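Local coordinates for protein putative phophotriesterase (Proteus mirabilis, PDB 3RHG) that binds two zinc ions per subunit and is probably a metal-dependent hydrolase acting on ester bonds, as a member of the phosphotriesterase family, at residues Met163-Phe173 / Ser195-Arg206. Residues are numbered along the deposited sequence; the frame is centred on the assembly and turned at random.
Sequences MIGEIGVSPFF and SMNIHMPGWQRR. With ZN (zinc ion), chain C; ZN (zinc ion), chain B; BEZ (benzoic acid), chain D.
E166 and H199 meet at a shared zinc ion, bound by E166 OE1 at 1.9 Å and H199 ND1 at 2.0 Å, with carboxylate and imidazole planes turned 48° apart. E166 OE2 reaches the second zinc ion, so its carboxylate bridges a binuclear centre of the kind found across the phosphotriesterase family; H229 also binds the first metal, and H23, H25 and D294 the second. Benzoic acid, in the pocket that H199 and W203 help line, brings O1 to 3.5 Å from H199 CE1.

Parallel strand bonds link the backbones: N197 N donates to I164 O, I167 N to N197 O, H199 N to I167 O (bent, 131°) and V169 N to H199 O. Between the pairs I164-M196 and I167-I198 a beta bulge, where the G165-E166 peptide is cis, shifts the register by one residue.

In the loops, P171 O takes two hydrogen bonds, from Q204 NE2 on a lone pair (3.0 Å) and from R206 NH2 above the carbonyl plane (2.8 Å). Q204 OE1 accepts from R206 NE and E209 pairs with NH1, holding the guanidinium from several sides; one face lies against F173 CB.

V169 CG1, anti to the backbone N (chi1 175°), meets P201 CD, leaving CG2 against I198 CG2 (3.6 Å).

The strands are adjacent in the (beta/alpha)8 (TIM) barrel, connected in a beta-alpha-beta unit through helix 175-188, which packs on I167 and I198, while helix 207-217 touches F173 and M196.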
# COMPACT_ATOMS: atom_id res chain seq x y z
N MET A 163 -12.49 -5.29 -28.35
CA MET A 163 -11.52 -4.20 -28.17
C MET A 163 -10.21 -4.60 -28.83
O MET A 163 -9.84 -5.78 -28.86
CB MET A 163 -11.20 -3.94 -26.68
CG MET A 163 -10.33 -2.70 -26.45
SD MET A 163 -10.24 -2.24 -24.70
CE MET A 163 -8.96 -3.38 -24.11
N ILE A 164 -9.53 -3.60 -29.38
CA ILE A 164 -8.19 -3.81 -29.92
C ILE A 164 -7.20 -3.44 -28.82
O ILE A 164 -7.22 -2.32 -28.31
CB ILE A 164 -7.95 -2.94 -31.17
CG1 ILE A 164 -8.96 -3.32 -32.28
CG2 ILE A 164 -6.50 -3.09 -31.66
CD1 ILE A 164 -9.01 -2.31 -33.44
N GLY A 165 -6.35 -4.38 -28.43
CA GLY A 165 -5.39 -4.11 -27.35
C GLY A 165 -5.19 -5.31 -26.45
O GLY A 165 -5.67 -6.39 -26.77
N GLU A 166 -4.46 -5.13 -25.35
CA GLU A 166 -3.65 -3.93 -25.12
C GLU A 166 -2.38 -3.99 -25.98
O GLU A 166 -1.62 -4.98 -25.94
CB GLU A 166 -3.33 -3.73 -23.64
CG GLU A 166 -2.57 -4.86 -22.96
CD GLU A 166 -2.25 -4.50 -21.50
OE1 GLU A 166 -1.52 -3.51 -21.29
OE2 GLU A 166 -2.75 -5.16 -20.57
N ILE A 167 -2.19 -2.97 -26.81
CA ILE A 167 -1.12 -2.98 -27.82
C ILE A 167 0.19 -2.63 -27.13
O ILE A 167 0.31 -1.58 -26.48
CB ILE A 167 -1.39 -1.98 -28.96
CG1 ILE A 167 -2.75 -2.26 -29.61
CG2 ILE A 167 -0.23 -2.01 -30.01
CD1 ILE A 167 -2.86 -3.66 -30.27
N GLY A 168 1.19 -3.48 -27.28
CA GLY A 168 2.42 -3.32 -26.50
C GLY A 168 3.37 -2.24 -26.99
O GLY A 168 3.98 -2.38 -28.07
N VAL A 169 3.54 -1.18 -26.18
CA VAL A 169 4.63 -0.22 -26.39
C VAL A 169 5.54 -0.37 -25.17
O VAL A 169 5.15 -0.03 -24.05
CB VAL A 169 4.12 1.25 -26.47
CG1 VAL A 169 5.29 2.25 -26.57
CG2 VAL A 169 3.14 1.43 -27.64
N SER A 170 6.73 -0.93 -25.36
CA SER A 170 7.61 -1.19 -24.24
C SER A 170 8.47 0.05 -23.96
O SER A 170 8.42 1.02 -24.72
CB SER A 170 8.55 -2.37 -24.56
OG SER A 170 9.56 -1.94 -25.48
N PRO A 171 9.29 0.02 -22.90
CA PRO A 171 10.18 1.14 -22.62
C PRO A 171 11.27 1.34 -23.67
O PRO A 171 11.98 2.33 -23.61
CB PRO A 171 10.81 0.75 -21.27
CG PRO A 171 9.78 -0.18 -20.64
CD PRO A 171 9.31 -0.98 -21.82
N PHE A 172 11.36 0.41 -24.62
CA PHE A 172 12.32 0.50 -25.71
C PHE A 172 11.65 0.82 -27.05
O PHE A 172 12.35 1.02 -28.05
CB PHE A 172 13.08 -0.83 -25.78
CG PHE A 172 13.61 -1.24 -24.45
CD1 PHE A 172 14.69 -0.57 -23.89
CD2 PHE A 172 12.96 -2.21 -23.69
CE1 PHE A 172 15.17 -0.91 -22.64
CE2 PHE A 172 13.43 -2.54 -22.43
CZ PHE A 172 14.54 -1.89 -21.91
N PHE A 173 10.31 0.88 -27.03
CA PHE A 173 9.46 1.12 -28.22
C PHE A 173 10.14 0.64 -29.50
O PHE A 173 10.62 1.44 -30.31
CB PHE A 173 9.05 2.60 -28.31
CG PHE A 173 7.84 2.87 -29.19
CD1 PHE A 173 7.04 1.82 -29.65
CD2 PHE A 173 7.46 4.18 -29.49
CE1 PHE A 173 5.89 2.07 -30.42
CE2 PHE A 173 6.32 4.44 -30.26
CZ PHE A 173 5.54 3.38 -30.74
N SER A 195 -12.67 0.28 -29.89
CA SER A 195 -11.65 1.14 -29.28
C SER A 195 -10.29 0.44 -29.34
O SER A 195 -10.22 -0.78 -29.57
CB SER A 195 -11.97 1.47 -27.83
OG SER A 195 -11.88 0.33 -26.96
N MET A 196 -9.23 1.22 -29.15
CA MET A 196 -7.88 0.69 -29.15
C MET A 196 -7.22 1.14 -27.86
O MET A 196 -7.16 2.34 -27.59
CB MET A 196 -7.09 1.24 -30.34
CG MET A 196 -5.71 0.61 -30.45
SD MET A 196 -4.65 1.56 -31.59
CE MET A 196 -5.70 1.79 -33.00
N ASN A 197 -6.75 0.17 -27.07
CA ASN A 197 -6.13 0.41 -25.78
C ASN A 197 -4.64 0.16 -25.92
O ASN A 197 -4.24 -0.94 -26.34
CB ASN A 197 -6.75 -0.54 -24.76
CG ASN A 197 -6.29 -0.30 -23.34
OD1 ASN A 197 -5.92 -1.25 -22.68
ND2 ASN A 197 -6.39 0.95 -22.83
N ILE A 198 -3.83 1.18 -25.64
CA ILE A 198 -2.38 1.06 -25.82
C ILE A 198 -1.71 0.82 -24.47
O ILE A 198 -1.79 1.64 -23.58
CB ILE A 198 -1.76 2.35 -26.45
CG1 ILE A 198 -2.56 2.81 -27.68
CG2 ILE A 198 -0.27 2.14 -26.80
CD1 ILE A 198 -2.64 1.82 -28.75
N HIS A 199 -0.98 -0.29 -24.36
CA HIS A 199 -0.12 -0.48 -23.22
C HIS A 199 1.02 0.52 -23.36
O HIS A 199 1.86 0.40 -24.27
CB HIS A 199 0.46 -1.91 -23.22
CG HIS A 199 1.63 -2.07 -22.29
ND1 HIS A 199 1.49 -2.53 -21.00
CD2 HIS A 199 2.96 -1.84 -22.47
CE1 HIS A 199 2.68 -2.56 -20.42
NE2 HIS A 199 3.59 -2.15 -21.29
N MET A 200 1.06 1.51 -22.48
CA MET A 200 2.14 2.49 -22.47
C MET A 200 3.15 2.10 -21.41
O MET A 200 2.80 1.50 -20.40
CB MET A 200 1.62 3.89 -22.14
CG MET A 200 0.68 4.40 -23.22
SD MET A 200 1.48 4.69 -24.82
CE MET A 200 2.44 6.15 -24.38
N PRO A 201 4.41 2.48 -21.63
CA PRO A 201 5.42 2.35 -20.57
C PRO A 201 5.18 3.50 -19.60
O PRO A 201 5.58 4.63 -19.86
CB PRO A 201 6.74 2.48 -21.32
CG PRO A 201 6.40 3.32 -22.56
CD PRO A 201 4.96 3.00 -22.91
N GLY A 202 4.47 3.21 -18.51
CA GLY A 202 3.86 4.27 -17.72
C GLY A 202 4.80 5.15 -16.94
O GLY A 202 4.42 6.29 -16.55
N TRP A 203 6.01 4.66 -16.70
CA TRP A 203 7.02 5.48 -16.04
C TRP A 203 7.89 6.28 -17.03
O TRP A 203 8.82 6.98 -16.63
CB TRP A 203 7.91 4.63 -15.12
CG TRP A 203 7.17 4.08 -13.92
CD1 TRP A 203 7.07 4.64 -12.69
CD2 TRP A 203 6.42 2.85 -13.87
NE1 TRP A 203 6.32 3.84 -11.86
CE2 TRP A 203 5.92 2.72 -12.56
CE3 TRP A 203 6.16 1.83 -14.79
CZ2 TRP A 203 5.15 1.62 -12.15
CZ3 TRP A 203 5.39 0.73 -14.38
CH2 TRP A 203 4.90 0.65 -13.07
N GLN A 204 7.55 6.17 -18.32
CA GLN A 204 8.10 7.02 -19.36
C GLN A 204 7.03 8.00 -19.83
O GLN A 204 5.89 8.01 -19.31
CB GLN A 204 8.60 6.21 -20.55
CG GLN A 204 9.72 5.24 -20.18
CD GLN A 204 10.29 4.58 -21.39
OE1 GLN A 204 9.56 4.28 -22.34
NE2 GLN A 204 11.59 4.33 -21.37
N ARG A 205 7.40 8.82 -20.81
CA ARG A 205 6.48 9.80 -21.38
C ARG A 205 6.49 9.68 -22.90
O ARG A 205 6.90 10.59 -23.61
CB ARG A 205 6.90 11.19 -20.95
CG ARG A 205 6.98 11.35 -19.43
CD ARG A 205 5.60 11.33 -18.78
NE ARG A 205 5.70 11.55 -17.32
CZ ARG A 205 5.83 10.59 -16.40
NH1 ARG A 205 5.89 9.29 -16.74
NH2 ARG A 205 5.89 10.92 -15.12
N ARG A 206 6.05 8.53 -23.41
CA ARG A 206 6.11 8.26 -24.85
C ARG A 206 4.82 8.61 -25.58
O ARG A 206 4.65 8.31 -26.76
CB ARG A 206 6.48 6.80 -25.08
CG ARG A 206 7.97 6.52 -24.79
CD ARG A 206 8.38 5.22 -25.46
NE ARG A 206 9.73 4.78 -25.10
CZ ARG A 206 10.78 4.90 -25.91
NH1 ARG A 206 10.65 5.51 -27.10
NH2 ARG A 206 11.98 4.42 -25.54
ZN ZN C . -0.17 -3.09 -19.99
ZN ZN B . -3.31 -4.88 -18.54
C BEZ D . 4.43 -2.45 -16.48
O1 BEZ D . 4.51 -1.79 -17.54
O2 BEZ D . 5.42 -3.12 -16.09
C1 BEZ D . 3.17 -2.46 -15.68
C2 BEZ D . 2.01 -1.85 -16.16
C3 BEZ D . 0.84 -1.88 -15.40
C4 BEZ D . 0.83 -2.50 -14.16
C5 BEZ D . 1.99 -3.09 -13.68
C6 BEZ D . 3.16 -3.08 -14.43